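Local coordinates for glutathione s-transferase S2 (Nilaparvata lugens, PDB 5H5L), which probably conjugates glutathione to electrophilic substrates and acts as a glutathione-requiring prostaglandin D synthase of the sigma class, at residues Leu6-Phe9 / Asn10-Gly13; Leu14-Pro17 / Ile18-Leu22; Lys148-Trp151 / Gly152-Tyr155; Lys189-Ala192 / Trp193-Arg197. All coordinates share one frame; numbering follows the deposited sequence.

Contact 1 (Leu6-Phe9 / Asn10-Gly13). With GSH (glutathione), chain E.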
loop_
_atom_site.group_PDB
_atom_site.type_symbol
_atom_site.label_atom_id
_atom_site.label_comp_id
_atom_site.label_asym_id
_atom_site.label_seq_id
_atom_site.Cartn_x
_atom_site.Cartn_y
_atom_site.Cartn_z
ATOM N N LEU B 6 18.281 9.646 -2.472
ATOM C CA LEU B 6 17.540 8.824 -1.522
ATOM C C LEU B 6 18.015 9.074 -0.104
ATOM O O LEU B 6 19.214 8.999 0.167
ATOM C CB LEU B 6 17.697 7.335 -1.872
ATOM C CG LEU B 6 17.134 6.312 -0.889
ATOM C CD1 LEU B 6 15.590 6.371 -0.894
ATOM C CD2 LEU B 6 17.616 4.863 -1.240
ATOM N N THR B 7 17.077 9.354 0.805
ATOM C CA THR B 7 17.352 9.436 2.224
ATOM C C THR B 7 16.670 8.281 2.914
ATOM O O THR B 7 15.447 8.147 2.839
ATOM C CB THR B 7 16.859 10.761 2.820
ATOM O OG1 THR B 7 17.486 11.846 2.142
ATOM C CG2 THR B 7 17.145 10.839 4.305
ATOM N N TYR B 8 17.458 7.490 3.634
ATOM C CA TYR B 8 16.952 6.424 4.465
ATOM C C TYR B 8 18.015 6.188 5.533
ATOM O O TYR B 8 19.063 6.828 5.534
ATOM C CB TYR B 8 16.645 5.160 3.636
ATOM C CG TYR B 8 15.956 4.088 4.432
ATOM C CD1 TYR B 8 14.632 4.229 4.810
ATOM C CD2 TYR B 8 16.625 2.932 4.814
ATOM C CE1 TYR B 8 14.001 3.262 5.557
ATOM C CE2 TYR B 8 15.987 1.955 5.568
ATOM C CZ TYR B 8 14.682 2.128 5.929
ATOM O OH TYR B 8 14.019 1.177 6.673
ATOM N N PHE B 9 17.706 5.305 6.465
ATOM C CA PHE B 9 18.649 4.918 7.490
ATOM C C PHE B 9 19.809 4.122 6.891
ATOM O O PHE B 9 19.795 3.704 5.723
ATOM C CB PHE B 9 17.945 4.098 8.555
ATOM C CG PHE B 9 16.915 4.859 9.333
ATOM C CD1 PHE B 9 17.282 5.892 10.168
ATOM C CD2 PHE B 9 15.579 4.516 9.253
ATOM C CE1 PHE B 9 16.328 6.586 10.914
ATOM C CE2 PHE B 9 14.618 5.204 9.994
ATOM C CZ PHE B 9 14.997 6.241 10.818
ATOM N N ASN B 10 20.838 3.914 7.718
ATOM C CA ASN B 10 22.019 3.152 7.308
ATOM C C ASN B 10 21.782 1.660 7.560
ATOM O O ASN B 10 22.394 1.030 8.420
ATOM C CB ASN B 10 23.265 3.663 8.031
ATOM C CG ASN B 10 24.535 3.561 7.176
ATOM O OD1 ASN B 10 24.669 2.685 6.314
ATOM N ND2 ASN B 10 25.477 4.467 7.424
ATOM N N PHE B 11 20.798 1.137 6.829
ATOM C CA PHE B 11 20.632 -0.291 6.593
ATOM C C PHE B 11 19.692 -0.472 5.402
ATOM O O PHE B 11 19.285 0.495 4.748
ATOM C CB PHE B 11 20.138 -1.023 7.844
ATOM C CG PHE B 11 18.845 -0.505 8.425
ATOM C CD1 PHE B 11 17.642 -1.129 8.138
ATOM C CD2 PHE B 11 18.846 0.555 9.324
ATOM C CE1 PHE B 11 16.447 -0.680 8.700
ATOM C CE2 PHE B 11 17.656 1.015 9.897
ATOM C CZ PHE B 11 16.456 0.398 9.582
ATOM N N ALA B 12 19.371 -1.731 5.105
ATOM C CA ALA B 12 18.564 -2.060 3.937
ATOM C C ALA B 12 17.126 -1.595 4.124
ATOM O O ALA B 12 16.725 -0.591 3.533
ATOM C CB ALA B 12 18.617 -3.569 3.669
ATOM N N GLY B 13 16.360 -2.319 4.938
ATOM C CA GLY B 13 14.987 -1.959 5.255
ATOM C C GLY B 13 14.210 -1.592 4.010
ATOM O O GLY B 13 14.338 -2.231 2.956
HETATM N N1 GSH E . 4.528 3.191 4.101
HETATM C CA1 GSH E . 5.860 3.757 4.274
HETATM C C1 GSH E . 6.762 3.264 3.131
HETATM O O11 GSH E . 6.528 2.133 2.593
HETATM O O12 GSH E . 7.740 3.960 2.721
HETATM C CB1 GSH E . 6.472 3.239 5.605
HETATM C CG1 GSH E . 7.736 4.041 5.869
HETATM C CD1 GSH E . 8.298 3.666 7.279
HETATM O OE1 GSH E . 7.712 2.940 8.007
HETATM N N2 GSH E . 9.583 4.244 7.683
HETATM C CA2 GSH E . 10.132 3.886 8.985
HETATM C C2 GSH E . 10.481 5.157 9.737
HETATM O O2 GSH E . 10.665 6.167 9.143
HETATM C CB2 GSH E . 11.409 3.114 8.739
HETATM S SG2 GSH E . 11.089 1.644 7.770
HETATM N N3 GSH E . 10.633 5.092 11.182
HETATM C CA3 GSH E . 11.013 6.291 11.922
HETATM C C3 GSH E . 9.800 6.895 12.602
HETATM O O31 GSH E . 8.659 6.406 12.440
HETATM O O32 GSH E . 9.980 7.887 13.327
#

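Contact 2 (Leu14-Pro17 / Ile18-Leu22). With GSH (glutathione), chain E.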
loop_
_atom_site.group_PDB
_atom_site.type_symbol
_atom_site.label_atom_id
_atom_site.label_comp_id
_atom_site.label_asym_id
_atom_site.label_seq_id
_atom_site.Cartn_x
_atom_site.Cartn_y
_atom_site.Cartn_z
ATOM N N LEU B 14 13.407 -0.532 4.126
ATOM C CA LEU B 14 12.608 -0.017 3.018
ATOM C C LEU B 14 13.376 0.862 2.045
ATOM O O LEU B 14 12.838 1.229 0.989
ATOM C CB LEU B 14 11.422 0.778 3.577
ATOM C CG LEU B 14 10.384 -0.107 4.263
ATOM C CD1 LEU B 14 9.207 0.717 4.806
ATOM C CD2 LEU B 14 9.892 -1.159 3.268
ATOM N N GLY B 15 14.600 1.263 2.365
ATOM C CA GLY B 15 15.376 1.950 1.359
ATOM C C GLY B 15 15.850 1.024 0.257
ATOM O O GLY B 15 15.994 1.440 -0.891
ATOM N N GLU B 16 16.079 -0.256 0.581
ATOM C CA GLU B 16 16.774 -1.143 -0.355
ATOM C C GLU B 16 16.000 -1.397 -1.632
ATOM O O GLU B 16 16.621 -1.394 -2.711
ATOM C CB GLU B 16 17.086 -2.474 0.347
ATOM C CG GLU B 16 18.219 -3.281 -0.294
ATOM C CD GLU B 16 19.580 -2.602 -0.169
ATOM O OE1 GLU B 16 19.680 -1.657 0.647
ATOM O OE2 GLU B 16 20.534 -3.008 -0.884
ATOM N N PRO B 17 14.683 -1.590 -1.609
ATOM C CA PRO B 17 13.975 -1.715 -2.878
ATOM C C PRO B 17 14.213 -0.540 -3.795
ATOM O O PRO B 17 14.353 -0.730 -5.008
ATOM C CB PRO B 17 12.508 -1.849 -2.452
ATOM C CG PRO B 17 12.456 -1.612 -1.048
ATOM C CD PRO B 17 13.787 -1.785 -0.458
ATOM N N ILE B 18 14.314 0.676 -3.252
ATOM C CA ILE B 18 14.556 1.820 -4.121
ATOM C C ILE B 18 15.995 1.813 -4.629
ATOM O O ILE B 18 16.256 2.062 -5.813
ATOM C CB ILE B 18 14.216 3.120 -3.369
ATOM C CG1 ILE B 18 12.728 3.151 -2.986
ATOM C CG2 ILE B 18 14.533 4.326 -4.241
ATOM C CD1 ILE B 18 12.381 4.139 -1.924
ATOM N N ARG B 19 16.952 1.493 -3.752
ATOM C CA ARG B 19 18.339 1.375 -4.207
ATOM C C ARG B 19 18.477 0.317 -5.296
ATOM O O ARG B 19 19.166 0.534 -6.307
ATOM C CB ARG B 19 19.255 1.052 -3.022
ATOM C CG ARG B 19 19.323 2.123 -1.927
ATOM C CD ARG B 19 19.974 1.586 -0.650
ATOM N NE ARG B 19 20.009 2.534 0.463
ATOM C CZ ARG B 19 19.723 2.233 1.721
ATOM N NH1 ARG B 19 19.354 1.002 2.062
ATOM N NH2 ARG B 19 19.783 3.172 2.655
ATOM N N TRP B 20 17.833 -0.844 -5.118
ATOM C CA TRP B 20 17.925 -1.871 -6.149
ATOM C C TRP B 20 17.296 -1.406 -7.445
ATOM O O TRP B 20 17.826 -1.678 -8.522
ATOM C CB TRP B 20 17.260 -3.188 -5.716
ATOM C CG TRP B 20 18.010 -3.957 -4.658
ATOM C CD1 TRP B 20 18.973 -3.475 -3.830
ATOM C CD2 TRP B 20 17.850 -5.351 -4.316
ATOM N NE1 TRP B 20 19.421 -4.472 -2.988
ATOM C CE2 TRP B 20 18.742 -5.627 -3.268
ATOM C CE3 TRP B 20 17.025 -6.377 -4.783
ATOM C CZ2 TRP B 20 18.842 -6.868 -2.686
ATOM C CZ3 TRP B 20 17.130 -7.622 -4.201
ATOM C CH2 TRP B 20 18.045 -7.859 -3.178
ATOM N N MET B 21 16.138 -0.740 -7.377
ATOM C CA MET B 21 15.493 -0.275 -8.607
ATOM C C MET B 21 16.351 0.768 -9.319
ATOM O O MET B 21 16.469 0.759 -10.553
ATOM C CB MET B 21 14.108 0.296 -8.293
ATOM C CG MET B 21 13.034 -0.758 -7.984
ATOM S SD MET B 21 12.872 -2.003 -9.252
ATOM C CE MET B 21 12.467 -1.042 -10.653
ATOM N N LEU B 22 16.950 1.665 -8.566
ATOM C CA LEU B 22 17.801 2.676 -9.197
ATOM C C LEU B 22 19.047 2.026 -9.791
ATOM O O LEU B 22 19.485 2.398 -10.887
ATOM C CB LEU B 22 18.175 3.743 -8.177
ATOM C CG LEU B 22 17.038 4.675 -7.724
ATOM C CD1 LEU B 22 17.490 5.447 -6.553
ATOM C CD2 LEU B 22 16.678 5.617 -8.847
HETATM N N1 GSH E . 4.528 3.191 4.101
HETATM C CA1 GSH E . 5.860 3.757 4.274
HETATM C C1 GSH E . 6.762 3.264 3.131
HETATM O O11 GSH E . 6.528 2.133 2.593
HETATM O O12 GSH E . 7.740 3.960 2.721
HETATM C CB1 GSH E . 6.472 3.239 5.605
HETATM C CG1 GSH E . 7.736 4.041 5.869
HETATM C CD1 GSH E . 8.298 3.666 7.279
HETATM O OE1 GSH E . 7.712 2.940 8.007
HETATM N N2 GSH E . 9.583 4.244 7.683
HETATM C CA2 GSH E . 10.132 3.886 8.985
HETATM C C2 GSH E . 10.481 5.157 9.737
HETATM O O2 GSH E . 10.665 6.167 9.143
HETATM C CB2 GSH E . 11.409 3.114 8.739
HETATM S SG2 GSH E . 11.089 1.644 7.770
HETATM N N3 GSH E . 10.633 5.092 11.182
HETATM C CA3 GSH E . 11.013 6.291 11.922
HETATM C C3 GSH E . 9.800 6.895 12.602
HETATM O O31 GSH E . 8.659 6.406 12.440
HETATM O O32 GSH E . 9.980 7.887 13.327
#

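Contact 3 (Lys148-Trp151 / Gly152-Tyr155)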
loop_
_atom_site.group_PDB
_atom_site.type_symbol
_atom_site.label_atom_id
_atom_site.label_comp_id
_atom_site.label_asym_id
_atom_site.label_seq_id
_atom_site.Cartn_x
_atom_site.Cartn_y
_atom_site.Cartn_z
ATOM N N LYS B 148 6.690 -12.952 -15.632
ATOM C CA LYS B 148 7.876 -12.196 -16.025
ATOM C C LYS B 148 8.320 -11.285 -14.886
ATOM O O LYS B 148 7.537 -10.941 -13.992
ATOM C CB LYS B 148 7.641 -11.372 -17.308
ATOM C CG LYS B 148 6.500 -10.364 -17.241
ATOM C CD LYS B 148 6.153 -9.744 -18.626
ATOM C CE LYS B 148 4.990 -8.773 -18.513
ATOM N NZ LYS B 148 4.410 -8.228 -19.777
ATOM N N LEU B 149 9.598 -10.909 -14.941
ATOM C CA LEU B 149 10.214 -10.067 -13.922
ATOM C C LEU B 149 9.473 -8.734 -13.787
ATOM O O LEU B 149 9.169 -8.073 -14.783
ATOM C CB LEU B 149 11.673 -9.799 -14.272
ATOM C CG LEU B 149 12.458 -9.014 -13.207
ATOM C CD1 LEU B 149 12.769 -9.893 -12.010
ATOM C CD2 LEU B 149 13.724 -8.457 -13.757
ATOM N N SER B 150 9.190 -8.340 -12.553
ATOM C CA SER B 150 8.557 -7.061 -12.291
ATOM C C SER B 150 9.273 -6.322 -11.170
ATOM O O SER B 150 10.106 -6.885 -10.455
ATOM C CB SER B 150 7.073 -7.244 -11.942
ATOM O OG SER B 150 6.872 -7.804 -10.650
ATOM N N TRP B 151 8.924 -5.024 -11.011
ATOM C CA TRP B 151 9.386 -4.270 -9.849
ATOM C C TRP B 151 8.910 -4.940 -8.575
ATOM O O TRP B 151 9.566 -4.851 -7.536
ATOM C CB TRP B 151 8.885 -2.799 -9.912
ATOM C CG TRP B 151 7.397 -2.674 -9.751
ATOM C CD1 TRP B 151 6.459 -2.666 -10.756
ATOM C CD2 TRP B 151 6.673 -2.549 -8.529
ATOM N NE1 TRP B 151 5.209 -2.536 -10.233
ATOM C CE2 TRP B 151 5.314 -2.465 -8.867
ATOM C CE3 TRP B 151 7.041 -2.509 -7.174
ATOM C CZ2 TRP B 151 4.325 -2.341 -7.918
ATOM C CZ3 TRP B 151 6.062 -2.391 -6.227
ATOM C CH2 TRP B 151 4.712 -2.320 -6.590
ATOM N N GLY B 152 7.784 -5.639 -8.647
ATOM C CA GLY B 152 7.316 -6.371 -7.501
ATOM C C GLY B 152 8.306 -7.426 -7.021
ATOM O O GLY B 152 8.526 -7.584 -5.815
ATOM N N ASP B 153 8.888 -8.181 -7.951
ATOM C CA ASP B 153 9.907 -9.168 -7.567
ATOM C C ASP B 153 11.065 -8.504 -6.831
ATOM O O ASP B 153 11.573 -9.019 -5.827
ATOM C CB ASP B 153 10.431 -9.892 -8.817
ATOM C CG ASP B 153 9.341 -10.619 -9.579
ATOM O OD1 ASP B 153 8.605 -11.411 -8.952
ATOM O OD2 ASP B 153 9.189 -10.365 -10.801
ATOM N N ILE B 154 11.500 -7.355 -7.319
ATOM C CA ILE B 154 12.624 -6.668 -6.721
ATOM C C ILE B 154 12.271 -6.133 -5.349
ATOM O O ILE B 154 13.056 -6.247 -4.414
ATOM C CB ILE B 154 13.088 -5.595 -7.713
ATOM C CG1 ILE B 154 13.712 -6.330 -8.921
ATOM C CG2 ILE B 154 14.104 -4.668 -7.086
ATOM C CD1 ILE B 154 14.019 -5.449 -10.101
ATOM N N TYR B 155 11.075 -5.577 -5.195
ATOM C CA TYR B 155 10.640 -5.108 -3.889
ATOM C C TYR B 155 10.560 -6.270 -2.903
ATOM O O TYR B 155 11.063 -6.188 -1.781
ATOM C CB TYR B 155 9.287 -4.414 -4.068
ATOM C CG TYR B 155 8.750 -3.672 -2.878
ATOM C CD1 TYR B 155 8.960 -2.301 -2.745
ATOM C CD2 TYR B 155 7.975 -4.317 -1.918
ATOM C CE1 TYR B 155 8.430 -1.593 -1.677
ATOM C CE2 TYR B 155 7.457 -3.620 -0.847
ATOM C CZ TYR B 155 7.695 -2.247 -0.742
ATOM O OH TYR B 155 7.183 -1.559 0.325
HETATM O O HOH W 1 6.605 -10.454 -11.383
#

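Contact 4 (Lys189-Ala192 / Trp193-Arg197)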
loop_
_atom_site.group_PDB
_atom_site.type_symbol
_atom_site.label_atom_id
_atom_site.label_comp_id
_atom_site.label_asym_id
_atom_site.label_seq_id
_atom_site.Cartn_x
_atom_site.Cartn_y
_atom_site.Cartn_z
ATOM N N LYS B 189 23.053 -5.737 -12.441
ATOM C CA LYS B 189 23.152 -4.470 -11.736
ATOM C C LYS B 189 22.763 -4.627 -10.283
ATOM O O LYS B 189 23.350 -3.981 -9.407
ATOM C CB LYS B 189 22.324 -3.421 -12.456
ATOM C CG LYS B 189 22.872 -3.174 -13.882
ATOM C CD LYS B 189 21.860 -2.562 -14.837
ATOM C CE LYS B 189 20.573 -3.417 -14.910
ATOM N NZ LYS B 189 19.995 -3.611 -16.279
ATOM N N ILE B 190 21.831 -5.523 -9.977
ATOM C CA ILE B 190 21.521 -5.723 -8.568
ATOM C C ILE B 190 22.688 -6.425 -7.881
ATOM O O ILE B 190 23.128 -6.027 -6.793
ATOM C CB ILE B 190 20.179 -6.470 -8.432
ATOM C CG1 ILE B 190 19.047 -5.522 -8.940
ATOM C CG2 ILE B 190 19.976 -6.902 -6.999
ATOM C CD1 ILE B 190 17.644 -6.116 -8.971
ATOM N N LYS B 191 23.240 -7.444 -8.538
ATOM C CA LYS B 191 24.440 -8.126 -8.059
ATOM C C LYS B 191 25.561 -7.140 -7.750
ATOM O O LYS B 191 26.167 -7.170 -6.675
ATOM C CB LYS B 191 24.887 -9.114 -9.137
ATOM C CG LYS B 191 25.793 -10.224 -8.645
ATOM C CD LYS B 191 26.091 -11.185 -9.780
ATOM C CE LYS B 191 26.973 -12.328 -9.311
ATOM N NZ LYS B 191 28.317 -11.841 -8.924
ATOM N N ALA B 192 25.873 -6.289 -8.714
ATOM C CA ALA B 192 26.853 -5.232 -8.502
ATOM C C ALA B 192 26.540 -4.426 -7.254
ATOM O O ALA B 192 27.411 -4.199 -6.405
ATOM C CB ALA B 192 26.892 -4.318 -9.724
ATOM N N TRP B 193 25.293 -3.954 -7.134
ATOM C CA TRP B 193 24.940 -3.140 -5.978
ATOM C C TRP B 193 25.191 -3.898 -4.695
ATOM O O TRP B 193 25.715 -3.347 -3.725
ATOM C CB TRP B 193 23.467 -2.695 -6.043
ATOM C CG TRP B 193 23.088 -2.143 -4.739
ATOM C CD1 TRP B 193 22.403 -2.764 -3.749
ATOM C CD2 TRP B 193 23.451 -0.864 -4.240
ATOM N NE1 TRP B 193 22.301 -1.944 -2.659
ATOM C CE2 TRP B 193 22.930 -0.761 -2.941
ATOM C CE3 TRP B 193 24.167 0.212 -4.769
ATOM C CZ2 TRP B 193 23.112 0.372 -2.156
ATOM C CZ3 TRP B 193 24.326 1.337 -3.999
ATOM C CH2 TRP B 193 23.810 1.407 -2.703
ATOM N N ILE B 194 24.808 -5.165 -4.667
ATOM C CA ILE B 194 25.002 -5.974 -3.475
ATOM C C ILE B 194 26.486 -6.068 -3.148
ATOM O O ILE B 194 26.882 -6.029 -1.980
ATOM C CB ILE B 194 24.365 -7.362 -3.687
ATOM C CG1 ILE B 194 22.827 -7.227 -3.729
ATOM C CG2 ILE B 194 24.827 -8.333 -2.610
ATOM C CD1 ILE B 194 22.147 -8.390 -4.349
ATOM N N GLU B 195 27.325 -6.179 -4.176
ATOM C CA GLU B 195 28.759 -6.319 -3.949
ATOM C C GLU B 195 29.360 -5.023 -3.425
ATOM O O GLU B 195 30.184 -5.045 -2.502
ATOM C CB GLU B 195 29.460 -6.740 -5.240
ATOM C CG GLU B 195 29.224 -8.179 -5.642
ATOM C CD GLU B 195 29.622 -8.428 -7.082
ATOM O OE1 GLU B 195 30.075 -7.463 -7.738
ATOM O OE2 GLU B 195 29.468 -9.574 -7.563
ATOM N N LYS B 196 28.968 -3.886 -4.000
ATOM C CA LYS B 196 29.580 -2.620 -3.623
ATOM C C LYS B 196 28.858 -1.928 -2.478
ATOM O O LYS B 196 29.436 -1.024 -1.863
ATOM C CB LYS B 196 29.664 -1.687 -4.840
ATOM C CG LYS B 196 28.444 -0.790 -5.117
ATOM C CD LYS B 196 28.790 0.339 -6.059
ATOM C CE LYS B 196 27.699 1.399 -6.064
ATOM N NZ LYS B 196 28.150 2.688 -6.669
ATOM N N ARG B 197 27.631 -2.333 -2.154
ATOM C CA ARG B 197 26.865 -1.583 -1.171
ATOM C C ARG B 197 27.577 -1.615 0.180
ATOM O O ARG B 197 28.327 -2.553 0.476
ATOM C CB ARG B 197 25.453 -2.147 -1.014
ATOM C CG ARG B 197 25.404 -3.534 -0.372
ATOM C CD ARG B 197 23.971 -4.068 -0.303
ATOM N NE ARG B 197 23.887 -5.430 0.225
ATOM C CZ ARG B 197 22.755 -6.124 0.315
ATOM N NH1 ARG B 197 21.606 -5.584 -0.093
ATOM N NH2 ARG B 197 22.765 -7.356 0.806
#

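Contact 1 (Leu6-Phe9 / Asn10-Gly13)
Phe9 and Phe11 are linked by an inverse gamma turn centred on Asn10, where a weak 3.0 Å bond from Phe11 N to Phe9 O folds the chain as it leaves strand 4-9. Three aromatic rings gather at this bend. Tyr8 turns its edge toward one face of Phe11 in a T-shaped pair, ring centroids 5.5 Å apart and planes at 67°, with Tyr8 CE2 lying above that face near its rim. Phe11 CG sits between its own backbone N and carbonyl carbon (chi1 57°), which brings the ring back alongside the strand end. Its CE2 packs 3.4 Å from Phe9 CB. The two phenylalanine rings run side by side with almost parallel planes but are slid so far apart that they barely overlap. Past the turn, the chain curls round the phenol, and Gly13 CA comes within 3.6 Å of Tyr8 OH. That oxygen is hydrogen-bonded to Leu14 N and lies 3.2 Å from glutathione SG2, which is at the edge of the ring, near its plane. Glutathione CB2 meets the edge of Phe9. A backbone N-H and the packing round the ring thus fix the glutathione-binding phenol beside the reactive sulfur.

Contact 2 (Leu14-Pro17 / Ile18-Leu22)
Glu16 reaches two side chains of the next turn at once, Arg19 with one carboxylate oxygen and Trp20 with the other. Its CG is anti to the backbone N (chi1 -159°), and the bend at chi2 carries the carboxylate forward to the next turn. OE1 takes the salt bridge, with Arg19 NH1 3.0 Å away; the donor comes nearly along the C-O axis, and OE1 lies close to the guanidinium plane. Trp20 NE1 bonds to Glu16 OE2 at 2.8 Å, on the anti side, somewhat out of the carboxylate plane and bent to 135° at the hydrogen, the ring plane standing almost square to the carboxylate. OE2 also accepts from Trp193 NE1 and pairs with Arg197 NH1, giving this buried oxygen three donors. Arg19 has partners on all three nitrogens: NH1 also donates to Phe11 O, NH2 to Phe9 O, and NE forms a salt bridge with Asp31, while Gly15 lies over one guanidinium face. In the backbone, Gly15 O accepts from Arg19 N at 3.0 Å, Glu16 O from Trp20 N at 2.8 Å and Pro17 O from Met21 N at 3.0 Å. Ahead of these turns, Leu14 CD1 touches glutathione SG2 at 3.6 Å. Helix 15-25 is the crossover of a beta-alpha-beta unit of the thioredoxin-like domain: Ile18 packs on Leu6 of strand 4-9, Met21 and Leu22 on Leu71 of helix 64-75, and Pro17 on Tyr155 of helix 151-164.

Contact 3 (Lys148-Trp151 / Gly152-Tyr155)
The Trp151 indole lies with one face over the backbone of Gly152: Gly152 N sits 3.2 Å from Trp151 CG, and Gly152 CA makes a CH-pi contact 4.3 Å from the centre of the six-membered ring. Trp151 CG occupies the crowded position between backbone N and carbonyl carbon (chi1 68°), which folds the ring back over the peptide that follows. From a turn further on, Tyr155 CB approaches the same indole obliquely, 4.3 Å from Trp151 CE3. At the same helix start Ser150 and Asp153 form a capping box, a hallmark of this helix in glutathione transferases. Asp153 OD2 accepts from Ser150 N at 2.7 Å, on its anti side but tilted out of the carboxylate plane, and Ser150 OG in return takes a long, weak bond from Asp153 N at 3.4 Å. A water hydrogen-bonded to Ser150 OG, 2.8 Å away, also lies within bonding distance of Lys148 O and Asp153 OD2. Asp153 OD1 is satisfied by Leu144 N. Helix 151-164 thus begins wedged among three others: Trp151 packs on Ala68 of helix 64-75 and Ile92 of helix 82-106, Ile154 rests on Trp20 and Met21 of helix 15-25, and Tyr155 OH reaches Ser64 and Arg99.

Contact 4 (Lys189-Ala192 / Trp193-Arg197)
Residues 189-197 make up nearly all of the short helix 188-196 and its exit, an amphipathic piece with an ionic pair on its solvent side and apolar and aromatic groups turned inward. Lys191 and Glu195, one turn apart, make the salt bridge: NZ of Lys191 stands 2.9 Å from OE2 of Glu195 and meets the oxygen head-on. The lysine runs out straight and bends only at its last torsion (chi4 -66°), which swings the ammonium over to the glutamate. On another side, Ile190 CG2 packs against Ile194 CD1 at 3.7 Å. Regular backbone bonds hold the turns, among them Ile194 N to Ile190 O at 2.8 Å and Lys196 N to Ala192 O at 2.9 Å. The helix closes with Arg197 N on Trp193 O, 2.7 Å, and the Arg197 side chain then runs across the end of the helix. Its CB lies 3.4 Å above one face of the Trp193 indole, while Ile194 CG1 is centred over one guanidinium face at 4.1 Å. Arg197 NH1 has a salt bridge to Glu161 and shares Glu16 OE2 with the hydrogen-bonding Trp193 NE1. Ile190 touches Trp20 of helix 15-25 and Val184 of helix 175-185; Trp193 touches Ser23 of helix 15-25 and Asp31 and Arg33 of strand 30-34, so the C-terminal helix closes against the thioredoxin-like domain.

Contact 2 is the hub. It joins contact 1, whose centre is 9 Å away, through Arg19 NH1 on Phe11 O at 2.7 Å, and contact 4 through Glu16 OE2, 2.7 Å from Trp193 NE1. Contact 3 packs on it too, with Met21 SD 3.6 Å from Ile154 CG2. Contacts 3 and 4 meet directly at Ile154 CD1 and Ile190 CD1, 3.9 Å apart. Contacts 1 and 2 both touch the glutathione sulfur. In contact 3 the side chain of Tyr155 is about 4 Å from a bound glutathione. The Trp193 side chain of contact 4 stays about 10 Å from that of Tyr8. Contacts 2, 3 and 4 thus knit the two domains together beside the pocket.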